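Local coordinates for protein cephalosporin acylase (Bacillus halodurans, PDB 2NLZ) that probably acts as an N-terminal nucleophile hydrolase of the gamma-glutamyltranspeptidase family, cleaving cephalosporin side-chain or gamma-glutamyl amide bonds, at residues D[83-89]-D[247-252]; D[72-76]-D[265-270]; D[477-483]-D[498-504]. The protein carries 1 engineered substitution. All blocks are in the same frame, centred on the assembly; numbering follows the deposited sequence.

How the contacts relate
Contacts 1 and 2 hold four strands that are neighbours in sheet order, 71-78, 81-87, 250-259 and 262-266. Strands 71-78 and 81-87 follow each other in the chain, as do 250-259 and 262-266, and the two contacts join these pairs at centres about 8 Å apart. Contact 1 is an antiparallel pairing, partly buried, with backbone bonds and a leucine on a tryptophan face. Contact 2 is the more deeply buried, and its two segments meet through aliphatic and aromatic side chains. Contact 3 lies across the chain's centre from contact 1, their centres about 36 Å apart. It is a parallel strand pair with three glutamines and Lys499 on one face and valines and isoleucine on the other, beside the second subunit.

Contact 1 (D[83-89]-D[247-252]); sequences HGLNGSG and YRPEWV
Leu85 lies over the indole of Trp251, its neighbour in an antiparallel non-hydrogen-bonded pair. From the base outward, CB of Leu85 first meets the benzo rim of the indole, 3.9 Å from CZ3 of Trp251. CG stands anti to the backbone N of Leu85 (chi1 -171°), and from there CD1 reaches over one face of the ring system. CD1 of Leu85 sits 3.8 Å from the centroid of the six-membered ring of Trp251, 14° off its normal, a CH-pi contact. The same methyl also touches CB of Pro249 at 4.0 Å, which gives it a second apolar wall. CB of His83 packs near CZ3 of Trp251, at 3.8 Å.

Next along, Asn86 and Glu250 form a hydrogen-bonded pair whose side chains lie on the face opposite Leu85 and Trp251. Asn86 N donates to Glu250 O at 2.8 Å, and the return bond from Glu250 N to Asn86 O is longer, with its donor well above the carbonyl plane. The amide of Asn86 reaches forward along its own chain: OD1 accepts from Ser88 N at 3.0 Å, in the carbonyl plane, an Asx turn where the chain leaves the strand. ND2 of Asn86 turns to Asn270.

Helix 122-133 packs on the Leu85 and Trp251 face, contributing Ala125, Leu129 and the Glu128 carboxylate that accepts from Trp251 NE1, while strand 71-78 flanks strand 81-87 along its other edge.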
ATOM      1  N   HIS D  83      30.732  26.533 -14.016  1.00 31.04           N
ATOM      2  CA  HIS D  83      30.362  27.830 -14.594  1.00 36.08           C
ATOM      3  C   HIS D  83      28.854  28.091 -14.526  1.00 36.35           C
ATOM      4  O   HIS D  83      28.056  27.167 -14.665  1.00 39.78           O
ATOM      5  CB  HIS D  83      30.826  27.912 -16.052  1.00 38.78           C
ATOM      6  CG  HIS D  83      32.279  27.617 -16.244  1.00 47.56           C
ATOM      7  ND1 HIS D  83      33.262  28.564 -16.048  1.00 46.05           N
ATOM      8  CD2 HIS D  83      32.916  26.484 -16.621  1.00 35.84           C
ATOM      9  CE1 HIS D  83      34.441  28.024 -16.292  1.00 45.23           C
ATOM     10  NE2 HIS D  83      34.259  26.764 -16.645  1.00 41.26           N
ATOM     11  N   GLY D  84      28.464  29.348 -14.337  1.00 28.96           N
ATOM     12  CA  GLY D  84      27.040  29.681 -14.273  1.00 29.12           C
ATOM     13  C   GLY D  84      26.592  30.641 -15.357  1.00 34.63           C
ATOM     14  O   GLY D  84      27.161  31.723 -15.505  1.00 37.36           O
ATOM     15  N   LEU D  85      25.571  30.257 -16.121  1.00 25.15           N
ATOM     16  CA  LEU D  85      25.079  31.116 -17.200  1.00 25.32           C
ATOM     17  C   LEU D  85      23.717  31.706 -16.874  1.00 25.55           C
ATOM     18  O   LEU D  85      22.750  30.977 -16.652  1.00 27.40           O
ATOM     19  CB  LEU D  85      25.023  30.363 -18.537  1.00 27.39           C
ATOM     20  CG  LEU D  85      24.727  31.215 -19.783  1.00 28.62           C
ATOM     21  CD1 LEU D  85      25.743  32.341 -19.923  1.00 40.60           C
ATOM     22  CD2 LEU D  85      24.688  30.378 -21.057  1.00 25.59           C
ATOM     23  N   ASN D  86      23.658  33.030 -16.845  1.00 27.06           N
ATOM     24  CA  ASN D  86      22.413  33.732 -16.580  1.00 28.44           C
ATOM     25  C   ASN D  86      21.796  34.178 -17.884  1.00 27.23           C
ATOM     26  O   ASN D  86      22.053  35.282 -18.358  1.00 29.13           O
ATOM     27  CB  ASN D  86      22.629  34.942 -15.659  1.00 30.03           C
ATOM     28  CG  ASN D  86      21.327  35.503 -15.108  1.00 32.01           C
ATOM     29  OD1 ASN D  86      20.313  35.531 -15.800  1.00 19.00           O
ATOM     30  ND2 ASN D  86      21.351  35.949 -13.846  1.00 26.84           N
ATOM     31  N   GLY D  87      20.968  33.323 -18.460  1.00 19.48           N
ATOM     32  CA  GLY D  87      20.297  33.678 -19.685  1.00 24.89           C
ATOM     33  C   GLY D  87      18.952  34.325 -19.451  1.00 28.48           C
ATOM     34  O   GLY D  87      18.037  34.125 -20.235  1.00 29.31           O
ATOM     35  N   SER D  88      18.826  35.092 -18.370  1.00 37.34           N
ATOM     36  CA  SER D  88      17.581  35.785 -18.058  1.00 38.47           C
ATOM     37  C   SER D  88      17.598  37.172 -18.659  1.00 41.12           C
ATOM     38  O   SER D  88      18.510  37.955 -18.402  1.00 46.63           O
ATOM     39  CB  SER D  88      17.390  35.889 -16.552  1.00 34.30           C
ATOM     40  OG  SER D  88      16.317  36.744 -16.225  1.00 56.72           O
ATOM     41  N   GLY D  89      16.585  37.474 -19.458  1.00 40.82           N
ATOM     42  CA  GLY D  89      16.493  38.778 -20.087  1.00 38.55           C
ATOM     43  C   GLY D  89      15.862  39.827 -19.199  1.00 40.22           C
ATOM     44  O   GLY D  89      15.095  39.507 -18.290  1.00 38.02           O
ATOM     45  N   TYR D 247      20.765  42.770 -25.391  1.00 47.69           N
ATOM     46  CA  TYR D 247      20.778  41.627 -24.503  1.00 47.53           C
ATOM     47  C   TYR D 247      22.035  40.793 -24.737  1.00 47.53           C
ATOM     48  O   TYR D 247      22.360  40.439 -25.869  1.00 50.72           O
ATOM     49  CB  TYR D 247      19.536  40.743 -24.669  1.00 47.71           C
ATOM     50  CG  TYR D 247      19.711  39.372 -24.028  1.00 49.92           C
ATOM     51  CD1 TYR D 247      19.700  39.215 -22.642  1.00 41.50           C
ATOM     52  CD2 TYR D 247      19.932  38.244 -24.806  1.00 37.95           C
ATOM     53  CE1 TYR D 247      19.884  37.964 -22.064  1.00 35.38           C
ATOM     54  CE2 TYR D 247      20.112  36.999 -24.237  1.00 35.45           C
ATOM     55  CZ  TYR D 247      20.091  36.865 -22.874  1.00 42.87           C
ATOM     56  OH  TYR D 247      20.274  35.621 -22.327  1.00 42.37           O
ATOM     57  N   ARG D 248      22.819  40.512 -23.723  1.00 47.04           N
ATOM     58  CA  ARG D 248      23.629  39.320 -23.779  1.00 52.09           C
ATOM     59  C   ARG D 248      23.498  38.440 -22.572  1.00 48.43           C
ATOM     60  O   ARG D 248      23.243  38.888 -21.474  1.00 48.17           O
ATOM     61  CB  ARG D 248      25.101  39.589 -24.109  1.00 63.75           C
ATOM     62  CG  ARG D 248      25.497  41.021 -24.353  1.00 88.63           C
ATOM     63  CD  ARG D 248      26.096  41.334 -25.734  1.00113.71           C
ATOM     64  NE  ARG D 248      26.153  40.197 -26.632  1.00133.15           N
ATOM     65  CZ  ARG D 248      26.376  40.265 -27.941  1.00135.38           C
ATOM     66  NH1 ARG D 248      26.568  41.429 -28.538  1.00136.17           N
ATOM     67  NH2 ARG D 248      26.411  39.159 -28.660  1.00133.48           N
ATOM     68  N   PRO D 249      23.642  37.160 -22.792  1.00 41.49           N
ATOM     69  CA  PRO D 249      23.714  36.224 -21.678  1.00 40.78           C
ATOM     70  C   PRO D 249      24.926  36.571 -20.824  1.00 40.26           C
ATOM     71  O   PRO D 249      25.969  36.959 -21.357  1.00 40.04           O
ATOM     72  CB  PRO D 249      23.879  34.853 -22.353  1.00 35.81           C
ATOM     73  CG  PRO D 249      24.130  35.113 -23.771  1.00 39.08           C
ATOM     74  CD  PRO D 249      23.683  36.492 -24.103  1.00 35.85           C
ATOM     75  N   GLU D 250      24.770  36.478 -19.508  1.00 39.69           N
ATOM     76  CA  GLU D 250      25.817  36.889 -18.585  1.00 43.07           C
ATOM     77  C   GLU D 250      26.386  35.677 -17.869  1.00 42.33           C
ATOM     78  O   GLU D 250      25.653  34.935 -17.211  1.00 43.83           O
ATOM     79  CB  GLU D 250      25.269  37.921 -17.583  1.00 42.63           C
ATOM     80  CG  GLU D 250      26.193  38.259 -16.406  1.00 47.10           C
ATOM     81  CD  GLU D 250      25.644  39.377 -15.530  1.00 50.51           C
ATOM     82  OE1 GLU D 250      25.105  40.354 -16.088  1.00 62.18           O
ATOM     83  OE2 GLU D 250      25.755  39.288 -14.288  1.00 52.74           O
ATOM     84  N   TRP D 251      27.688  35.457 -18.020  1.00 43.04           N
ATOM     85  CA  TRP D 251      28.361  34.473 -17.189  1.00 43.08           C
ATOM     86  C   TRP D 251      28.463  35.047 -15.793  1.00 42.95           C
ATOM     87  O   TRP D 251      29.006  36.132 -15.587  1.00 45.65           O
ATOM     88  CB  TRP D 251      29.736  34.114 -17.733  1.00 41.65           C
ATOM     89  CG  TRP D 251      29.653  33.368 -18.997  1.00 37.68           C
ATOM     90  CD1 TRP D 251      29.821  33.866 -20.258  1.00 38.48           C
ATOM     91  CD2 TRP D 251      29.358  31.982 -19.147  1.00 38.67           C
ATOM     92  NE1 TRP D 251      29.658  32.867 -21.184  1.00 40.27           N
ATOM     93  CE2 TRP D 251      29.374  31.698 -20.529  1.00 37.45           C
ATOM     94  CE3 TRP D 251      29.089  30.948 -18.249  1.00 38.90           C
ATOM     95  CZ2 TRP D 251      29.131  30.421 -21.035  1.00 38.52           C
ATOM     96  CZ3 TRP D 251      28.848  29.678 -18.751  1.00 42.57           C
ATOM     97  CH2 TRP D 251      28.869  29.428 -20.136  1.00 40.51           C
ATOM     98  N   VAL D 252      27.901  34.317 -14.842  1.00 42.89           N
ATOM     99  CA  VAL D 252      27.781  34.800 -13.491  1.00 41.05           C
ATOM    100  C   VAL D 252      28.411  33.743 -12.581  1.00 39.02           C
ATOM    101  O   VAL D 252      28.566  32.586 -12.983  1.00 41.08           O
ATOM    102  CB  VAL D 252      26.288  35.150 -13.187  1.00 40.06           C
ATOM    103  CG1 VAL D 252      25.461  33.903 -12.951  1.00 45.44           C
ATOM    104  CG2 VAL D 252      26.163  36.163 -12.048  1.00 60.10           C
TER

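Contact 2 (D[72-76]-D[265-270]); sequences AFALV and WEIPPN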
ATOM      1  N   ALA D  72      16.587  31.241 -20.126  1.00 25.75           N
ATOM      2  CA  ALA D  72      17.238  30.004 -19.687  1.00 20.94           C
ATOM      3  C   ALA D  72      18.279  30.221 -18.592  1.00 24.35           C
ATOM      4  O   ALA D  72      18.699  31.343 -18.345  1.00 35.22           O
ATOM      5  CB  ALA D  72      17.879  29.312 -20.879  1.00 15.23           C
ATOM      6  N   PHE D  73      18.690  29.138 -17.941  1.00 21.43           N
ATOM      7  CA  PHE D  73      19.769  29.169 -16.945  1.00 20.77           C
ATOM      8  C   PHE D  73      20.581  27.879 -17.032  1.00 22.99           C
ATOM      9  O   PHE D  73      20.040  26.814 -17.378  1.00 24.96           O
ATOM     10  CB  PHE D  73      19.210  29.298 -15.527  1.00 13.91           C
ATOM     11  CG  PHE D  73      18.810  30.698 -15.137  1.00 19.82           C
ATOM     12  CD1 PHE D  73      19.685  31.514 -14.450  1.00 22.29           C
ATOM     13  CD2 PHE D  73      17.530  31.181 -15.414  1.00 25.98           C
ATOM     14  CE1 PHE D  73      19.302  32.791 -14.063  1.00 21.90           C
ATOM     15  CE2 PHE D  73      17.139  32.465 -15.039  1.00 10.76           C
ATOM     16  CZ  PHE D  73      18.027  33.268 -14.360  1.00 25.85           C
ATOM     17  N   ALA D  74      21.871  27.960 -16.702  1.00 20.27           N
ATOM     18  CA  ALA D  74      22.728  26.767 -16.741  1.00 18.35           C
ATOM     19  C   ALA D  74      23.852  26.768 -15.725  1.00 21.26           C
ATOM     20  O   ALA D  74      24.462  27.805 -15.456  1.00 27.33           O
ATOM     21  CB  ALA D  74      23.291  26.536 -18.138  1.00 18.50           C
ATOM     22  N   LEU D  75      24.087  25.596 -15.143  1.00 18.75           N
ATOM     23  CA  LEU D  75      25.312  25.323 -14.419  1.00 18.93           C
ATOM     24  C   LEU D  75      26.048  24.262 -15.212  1.00 30.46           C
ATOM     25  O   LEU D  75      25.572  23.134 -15.348  1.00 30.52           O
ATOM     26  CB  LEU D  75      25.044  24.859 -12.986  1.00 14.06           C
ATOM     27  CG  LEU D  75      24.850  25.953 -11.925  1.00 26.29           C
ATOM     28  CD1 LEU D  75      24.560  25.376 -10.553  1.00 28.95           C
ATOM     29  CD2 LEU D  75      26.076  26.842 -11.867  1.00 33.00           C
ATOM     30  N   VAL D  76      27.196  24.635 -15.768  1.00 29.52           N
ATOM     31  CA  VAL D  76      27.960  23.708 -16.600  1.00 30.40           C
ATOM     32  C   VAL D  76      29.334  23.421 -15.995  1.00 24.17           C
ATOM     33  O   VAL D  76      30.080  24.337 -15.645  1.00 26.28           O
ATOM     34  CB  VAL D  76      28.031  24.184 -18.095  1.00 28.84           C
ATOM     35  CG1 VAL D  76      28.181  25.682 -18.175  1.00 37.82           C
ATOM     36  CG2 VAL D  76      29.161  23.511 -18.831  1.00 21.04           C
ATOM     37  N   TRP D 265      25.248  23.762  -5.202  1.00 25.62           N
ATOM     38  CA  TRP D 265      25.410  24.950  -6.033  1.00 27.24           C
ATOM     39  C   TRP D 265      24.105  25.432  -6.661  1.00 28.68           C
ATOM     40  O   TRP D 265      23.272  24.628  -7.094  1.00 36.71           O
ATOM     41  CB  TRP D 265      26.433  24.691  -7.129  1.00 26.10           C
ATOM     42  CG  TRP D 265      27.775  24.377  -6.604  1.00 30.76           C
ATOM     43  CD1 TRP D 265      28.263  23.146  -6.298  1.00 30.98           C
ATOM     44  CD2 TRP D 265      28.830  25.311  -6.327  1.00 41.85           C
ATOM     45  NE1 TRP D 265      29.560  23.249  -5.846  1.00 31.51           N
ATOM     46  CE2 TRP D 265      29.932  24.566  -5.851  1.00 40.53           C
ATOM     47  CE3 TRP D 265      28.951  26.703  -6.437  1.00 40.31           C
ATOM     48  CZ2 TRP D 265      31.145  25.165  -5.479  1.00 34.14           C
ATOM     49  CZ3 TRP D 265      30.154  27.298  -6.062  1.00 40.25           C
ATOM     50  CH2 TRP D 265      31.236  26.524  -5.588  1.00 35.07           C
ATOM     51  N   GLU D 266      23.938  26.751  -6.690  1.00 24.91           N
ATOM     52  CA  GLU D 266      22.845  27.379  -7.397  1.00 26.93           C
ATOM     53  C   GLU D 266      23.390  28.590  -8.171  1.00 31.15           C
ATOM     54  O   GLU D 266      24.475  29.101  -7.863  1.00 37.50           O
ATOM     55  CB  GLU D 266      21.775  27.855  -6.405  1.00 27.91           C
ATOM     56  CG  GLU D 266      21.134  26.778  -5.534  1.00 29.21           C
ATOM     57  CD  GLU D 266      20.069  25.950  -6.245  1.00 34.83           C
ATOM     58  OE1 GLU D 266      19.556  26.383  -7.306  1.00 31.85           O
ATOM     59  OE2 GLU D 266      19.739  24.861  -5.723  1.00 23.52           O
ATOM     60  N   ILE D 267      22.644  29.038  -9.177  1.00 25.07           N
ATOM     61  CA  ILE D 267      22.852  30.345  -9.788  1.00 25.30           C
ATOM     62  C   ILE D 267      22.545  31.420  -8.737  1.00 36.10           C
ATOM     63  O   ILE D 267      21.554  31.300  -8.009  1.00 33.82           O
ATOM     64  CB  ILE D 267      21.907  30.534 -10.999  1.00 22.89           C
ATOM     65  CG1 ILE D 267      22.222  29.513 -12.107  1.00 27.78           C
ATOM     66  CG2 ILE D 267      21.928  31.985 -11.514  1.00 22.29           C
ATOM     67  CD1 ILE D 267      23.664  29.516 -12.613  1.00 22.14           C
ATOM     68  N   PRO D 268      23.401  32.460  -8.637  1.00 40.06           N
ATOM     69  CA  PRO D 268      23.182  33.616  -7.758  1.00 37.03           C
ATOM     70  C   PRO D 268      21.963  34.451  -8.152  1.00 35.08           C
ATOM     71  O   PRO D 268      21.478  34.317  -9.270  1.00 33.40           O
ATOM     72  CB  PRO D 268      24.461  34.440  -7.949  1.00 36.54           C
ATOM     73  CG  PRO D 268      24.943  34.058  -9.270  1.00 41.61           C
ATOM     74  CD  PRO D 268      24.670  32.591  -9.368  1.00 39.71           C
ATOM     75  N   PRO D 269      21.465  35.294  -7.226  1.00 30.91           N
ATOM     76  CA  PRO D 269      20.352  36.221  -7.396  1.00 32.72           C
ATOM     77  C   PRO D 269      20.145  36.861  -8.763  1.00 34.62           C
ATOM     78  O   PRO D 269      21.068  36.956  -9.580  1.00 26.63           O
ATOM     79  CB  PRO D 269      20.636  37.266  -6.337  1.00 33.65           C
ATOM     80  CG  PRO D 269      21.098  36.442  -5.210  1.00 32.73           C
ATOM     81  CD  PRO D 269      21.957  35.357  -5.836  1.00 32.17           C
ATOM     82  N   ASN D 270      18.930  37.381  -8.913  1.00 40.98           N
ATOM     83  CA  ASN D 270      18.130  37.276 -10.120  1.00 33.27           C
ATOM     84  C   ASN D 270      17.379  35.935  -9.934  1.00 34.84           C
ATOM     85  O   ASN D 270      16.178  35.931  -9.698  1.00 34.14           O
ATOM     86  CB  ASN D 270      18.986  37.333 -11.395  1.00 27.99           C
ATOM     87  CG  ASN D 270      18.157  37.518 -12.676  1.00 40.58           C
ATOM     88  OD1 ASN D 270      18.690  37.391 -13.776  1.00 50.82           O
ATOM     89  ND2 ASN D 270      16.864  37.815 -12.538  1.00 22.87           N
TER
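Phe73 and Leu75 of strand 71-78 meet Ile267, just past strand 262-266, in the buried core of the gamma-glutamyltranspeptidase-type fold. Ile267 is the wedge. Its CG2 branch approaches the Phe73 ring obliquely, 3.7 Å from CD1 of Phe73, and the two side chains cross at a slant. The other branch of Ile267 leads from CG1, anti to the carbonyl carbon (chi1 -64°), to CD1, which lies 3.7 Å from CD2 of Leu75, the two side chains running antiparallel alongside each other. The same CD1 of Ile267 also comes close to the carbonyl oxygen of Ala74, 3.4 Å away.

In sheet order, strands 81-87 and 250-259 lie between 71-78 and 262-266, so the contact is made by side chains across that gap, within what is probably the Ntn-hydrolase core of this family. Toward the start of 265-270, CD1 of Leu75 lies 4.0 Å from CB of Trp265, and the Trp265 side chain also packs on Pro254 and Ser256 of strand 250-259. At the other end, OD1 of Asn270 sits at the edge of the Phe73 ring, 4.2 Å from CZ, while accepting a hydrogen bond from Asn86 ND2. Phe73 also meets His419 edge-to-face.

Contact 3 (D[477-483]-D[498-504]); sequences KQVQVEP and HKIQVVL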
ATOM      1  N   LYS D 477       0.683  28.511   7.019  1.00 41.43           N
ATOM      2  CA  LYS D 477       0.860  27.215   7.632  1.00 39.55           C
ATOM      3  C   LYS D 477       0.460  26.120   6.634  1.00 34.57           C
ATOM      4  O   LYS D 477       0.546  24.927   6.929  1.00 36.00           O
ATOM      5  CB  LYS D 477       0.054  27.134   8.931  1.00 41.54           C
ATOM      6  CG  LYS D 477       0.425  28.192   9.973  1.00 37.08           C
ATOM      7  CD  LYS D 477      -0.183  27.861  11.332  1.00 54.18           C
ATOM      8  CE  LYS D 477       0.218  28.871  12.397  1.00 55.73           C
ATOM      9  NZ  LYS D 477      -0.122  28.365  13.751  1.00 47.46           N
ATOM     10  N   GLN D 478       0.055  26.553   5.441  1.00 35.13           N
ATOM     11  CA  GLN D 478      -0.420  25.669   4.371  1.00 34.84           C
ATOM     12  C   GLN D 478       0.690  24.871   3.686  1.00 32.85           C
ATOM     13  O   GLN D 478       1.607  25.443   3.098  1.00 35.77           O
ATOM     14  CB  GLN D 478      -1.166  26.494   3.322  1.00 40.70           C
ATOM     15  CG  GLN D 478      -2.621  26.776   3.652  1.00 58.37           C
ATOM     16  CD  GLN D 478      -3.542  25.626   3.272  1.00 78.36           C
ATOM     17  OE1 GLN D 478      -4.502  25.332   3.985  1.00 76.24           O
ATOM     18  NE2 GLN D 478      -3.252  24.970   2.145  1.00 84.68           N
ATOM     19  N   VAL D 479       0.598  23.545   3.758  1.00 27.52           N
ATOM     20  CA  VAL D 479       1.551  22.654   3.092  1.00 22.23           C
ATOM     21  C   VAL D 479       0.783  21.576   2.346  1.00 27.86           C
ATOM     22  O   VAL D 479       0.029  20.816   2.959  1.00 35.38           O
ATOM     23  CB  VAL D 479       2.491  21.946   4.091  1.00 21.90           C
ATOM     24  CG1 VAL D 479       3.401  21.002   3.366  1.00 18.09           C
ATOM     25  CG2 VAL D 479       3.300  22.938   4.873  1.00 15.99           C
ATOM     26  N   GLN D 480       0.972  21.515   1.032  1.00 26.94           N
ATOM     27  CA  GLN D 480       0.412  20.450   0.206  1.00 20.90           C
ATOM     28  C   GLN D 480       1.314  19.222   0.219  1.00 25.39           C
ATOM     29  O   GLN D 480       2.541  19.363   0.139  1.00 23.79           O
ATOM     30  CB  GLN D 480       0.270  20.933  -1.226  1.00 16.14           C
ATOM     31  CG  GLN D 480      -0.516  22.224  -1.346  1.00 29.85           C
ATOM     32  CD  GLN D 480      -0.797  22.621  -2.780  1.00 27.47           C
ATOM     33  OE1 GLN D 480      -1.867  23.137  -3.089  1.00 48.05           O
ATOM     34  NE2 GLN D 480       0.163  22.389  -3.659  1.00 29.82           N
ATOM     35  N   VAL D 481       0.719  18.026   0.332  1.00 18.81           N
ATOM     36  CA  VAL D 481       1.479  16.765   0.194  1.00 16.76           C
ATOM     37  C   VAL D 481       0.885  15.824  -0.859  1.00 22.48           C
ATOM     38  O   VAL D 481      -0.267  15.983  -1.275  1.00 25.50           O
ATOM     39  CB  VAL D 481       1.652  16.003   1.541  1.00 16.47           C
ATOM     40  CG1 VAL D 481       2.351  16.885   2.580  1.00 12.07           C
ATOM     41  CG2 VAL D 481       0.299  15.465   2.072  1.00 25.41           C
ATOM     42  N   GLU D 482       1.683  14.847  -1.285  1.00 24.88           N
ATOM     43  CA  GLU D 482       1.273  13.882  -2.308  1.00 22.30           C
ATOM     44  C   GLU D 482       0.416  12.756  -1.749  1.00 25.55           C
ATOM     45  O   GLU D 482       0.531  12.417  -0.571  1.00 28.08           O
ATOM     46  CB  GLU D 482       2.509  13.289  -2.981  1.00 28.75           C
ATOM     47  CG  GLU D 482       3.107  14.186  -4.046  1.00 25.95           C
ATOM     48  CD  GLU D 482       4.156  13.494  -4.889  1.00 38.54           C
ATOM     49  OE1 GLU D 482       3.827  13.105  -6.039  1.00 36.84           O
ATOM     50  OE2 GLU D 482       5.298  13.341  -4.398  1.00 21.99           O
ATOM     51  N   PRO D 483      -0.440  12.154  -2.597  1.00 29.50           N
ATOM     52  CA  PRO D 483      -1.270  11.014  -2.187  1.00 30.19           C
ATOM     53  C   PRO D 483      -0.458   9.900  -1.532  1.00 27.93           C
ATOM     54  O   PRO D 483      -0.989   9.125  -0.731  1.00 26.43           O
ATOM     55  CB  PRO D 483      -1.833  10.508  -3.513  1.00 22.97           C
ATOM     56  CG  PRO D 483      -1.860  11.686  -4.382  1.00 23.44           C
ATOM     57  CD  PRO D 483      -0.684  12.522  -4.004  1.00 29.73           C
ATOM     58  N   HIS D 498       0.488  22.323  11.391  1.00 25.80           N
ATOM     59  CA  HIS D 498       0.529  22.471   9.937  1.00 29.52           C
ATOM     60  C   HIS D 498      -0.837  22.259   9.308  1.00 31.35           C
ATOM     61  O   HIS D 498      -1.524  21.280   9.616  1.00 40.03           O
ATOM     62  CB  HIS D 498       1.515  21.479   9.319  1.00 29.16           C
ATOM     63  CG  HIS D 498       2.944  21.730   9.683  1.00 30.18           C
ATOM     64  ND1 HIS D 498       3.728  22.654   9.030  1.00 27.91           N
ATOM     65  CD2 HIS D 498       3.736  21.163  10.621  1.00 19.08           C
ATOM     66  CE1 HIS D 498       4.942  22.648   9.552  1.00 37.93           C
ATOM     67  NE2 HIS D 498       4.972  21.753  10.521  1.00 26.74           N
ATOM     68  N   LYS D 499      -1.230  23.176   8.425  1.00 27.90           N
ATOM     69  CA  LYS D 499      -2.452  23.006   7.642  1.00 31.47           C
ATOM     70  C   LYS D 499      -2.135  22.150   6.424  1.00 29.66           C
ATOM     71  O   LYS D 499      -1.906  22.664   5.335  1.00 35.04           O
ATOM     72  CB  LYS D 499      -3.036  24.358   7.211  1.00 39.73           C
ATOM     73  CG  LYS D 499      -3.492  25.293   8.346  1.00 45.62           C
ATOM     74  CD  LYS D 499      -4.868  24.917   8.906  1.00 74.75           C
ATOM     75  CE  LYS D 499      -5.202  25.698  10.181  1.00 74.65           C
ATOM     76  NZ  LYS D 499      -4.459  25.211  11.386  1.00 67.95           N
ATOM     77  N   ILE D 500      -2.109  20.836   6.630  1.00 29.40           N
ATOM     78  CA  ILE D 500      -1.739  19.874   5.590  1.00 25.25           C
ATOM     79  C   ILE D 500      -2.930  19.549   4.696  1.00 29.13           C
ATOM     80  O   ILE D 500      -4.035  19.296   5.179  1.00 32.32           O
ATOM     81  CB  ILE D 500      -1.181  18.556   6.197  1.00 17.31           C
ATOM     82  CG1 ILE D 500       0.063  18.825   7.044  1.00 18.41           C
ATOM     83  CG2 ILE D 500      -0.876  17.527   5.106  1.00 15.18           C
ATOM     84  CD1 ILE D 500       1.320  19.068   6.242  1.00 27.76           C
ATOM     85  N   GLN D 501      -2.685  19.584   3.389  1.00 30.93           N
ATOM     86  CA  GLN D 501      -3.652  19.161   2.390  1.00 37.72           C
ATOM     87  C   GLN D 501      -3.058  18.160   1.389  1.00 36.15           C
ATOM     88  O   GLN D 501      -2.059  18.445   0.710  1.00 28.36           O
ATOM     89  CB  GLN D 501      -4.190  20.365   1.631  1.00 40.58           C
ATOM     90  CG  GLN D 501      -5.290  19.995   0.647  1.00 59.75           C
ATOM     91  CD  GLN D 501      -5.583  21.091  -0.362  1.00 73.31           C
ATOM     92  OE1 GLN D 501      -6.631  21.079  -1.008  1.00 85.29           O
ATOM     93  NE2 GLN D 501      -4.658  22.041  -0.506  1.00 73.18           N
ATOM     94  N   VAL D 502      -3.684  16.988   1.300  1.00 32.01           N
ATOM     95  CA  VAL D 502      -3.330  16.003   0.287  1.00 26.38           C
ATOM     96  C   VAL D 502      -3.850  16.502  -1.056  1.00 27.87           C
ATOM     97  O   VAL D 502      -5.036  16.798  -1.198  1.00 29.61           O
ATOM     98  CB  VAL D 502      -3.921  14.611   0.607  1.00 26.11           C
ATOM     99  CG1 VAL D 502      -3.576  13.624  -0.487  1.00 21.39           C
ATOM    100  CG2 VAL D 502      -3.396  14.108   1.934  1.00 19.77           C
ATOM    101  N   VAL D 503      -2.947  16.624  -2.031  1.00 31.47           N
ATOM    102  CA  VAL D 503      -3.307  17.123  -3.367  1.00 28.26           C
ATOM    103  C   VAL D 503      -3.229  16.033  -4.418  1.00 33.19           C
ATOM    104  O   VAL D 503      -2.167  15.453  -4.671  1.00 34.06           O
ATOM    105  CB  VAL D 503      -2.447  18.313  -3.804  1.00 24.70           C
ATOM    106  CG1 VAL D 503      -2.801  18.716  -5.201  1.00 16.58           C
ATOM    107  CG2 VAL D 503      -2.672  19.475  -2.890  1.00 24.00           C
ATOM    108  N   LEU D 504      -4.374  15.782  -5.041  1.00 41.80           N
ATOM    109  CA  LEU D 504      -4.554  14.668  -5.953  1.00 46.97           C
ATOM    110  C   LEU D 504      -3.994  14.975  -7.329  1.00 54.72           C
ATOM    111  O   LEU D 504      -3.704  14.062  -8.103  1.00 49.66           O
ATOM    112  CB  LEU D 504      -6.040  14.359  -6.059  1.00 45.01           C
ATOM    113  CG  LEU D 504      -6.494  12.917  -6.173  1.00 48.27           C
ATOM    114  CD1 LEU D 504      -5.706  11.994  -5.259  1.00 44.24           C
ATOM    115  CD2 LEU D 504      -7.937  12.910  -5.794  1.00 56.49           C
TER
HETATM  116  O   HOH W   1       3.384  24.927   7.863  1.00 26.60           O
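The imidazole of His498 has the carbonyl oxygen of Lys477 at its edge, near the ring plane, while CG2 of Val479 approaches obliquely, 4.2 Å from ND1 of His498. A water bridges His498 and Lys477, 2.6 Å from ND1 of His498 and donating to Lys477 O; NE2 of His498 is hydrogen-bonded to ND1 of His298. The contact is the strand pairing of a beta-alpha-beta crossover, strand 478-481 and strand 499-502 joined through helix 487-495. The side chains of Gln480 and Gln501 run side by side, but their amide planes are turned 64° apart, OE1 of Gln480 being 4.0 Å from NE2 of Gln501.

Gln478 bends at chi2 (-83°), which brings its amide back across Lys499, with OE1 of Gln478 3.7 Å from CB of Lys499. An alanine here removes the amide that crosses Lys499, and the lysine stem would probably be left freer to turn, with a gap beside its CB.

On the other face, CG2 of Val481 touches CG2 of Ile500 and CG2 of Val502, each at 3.9 Å. Ile500 and Val502 also pack on Leu504 of the second subunit. The last bond of the pairing runs from Val503 N to Val481 O, 2.9 Å and nearly along the C=O axis.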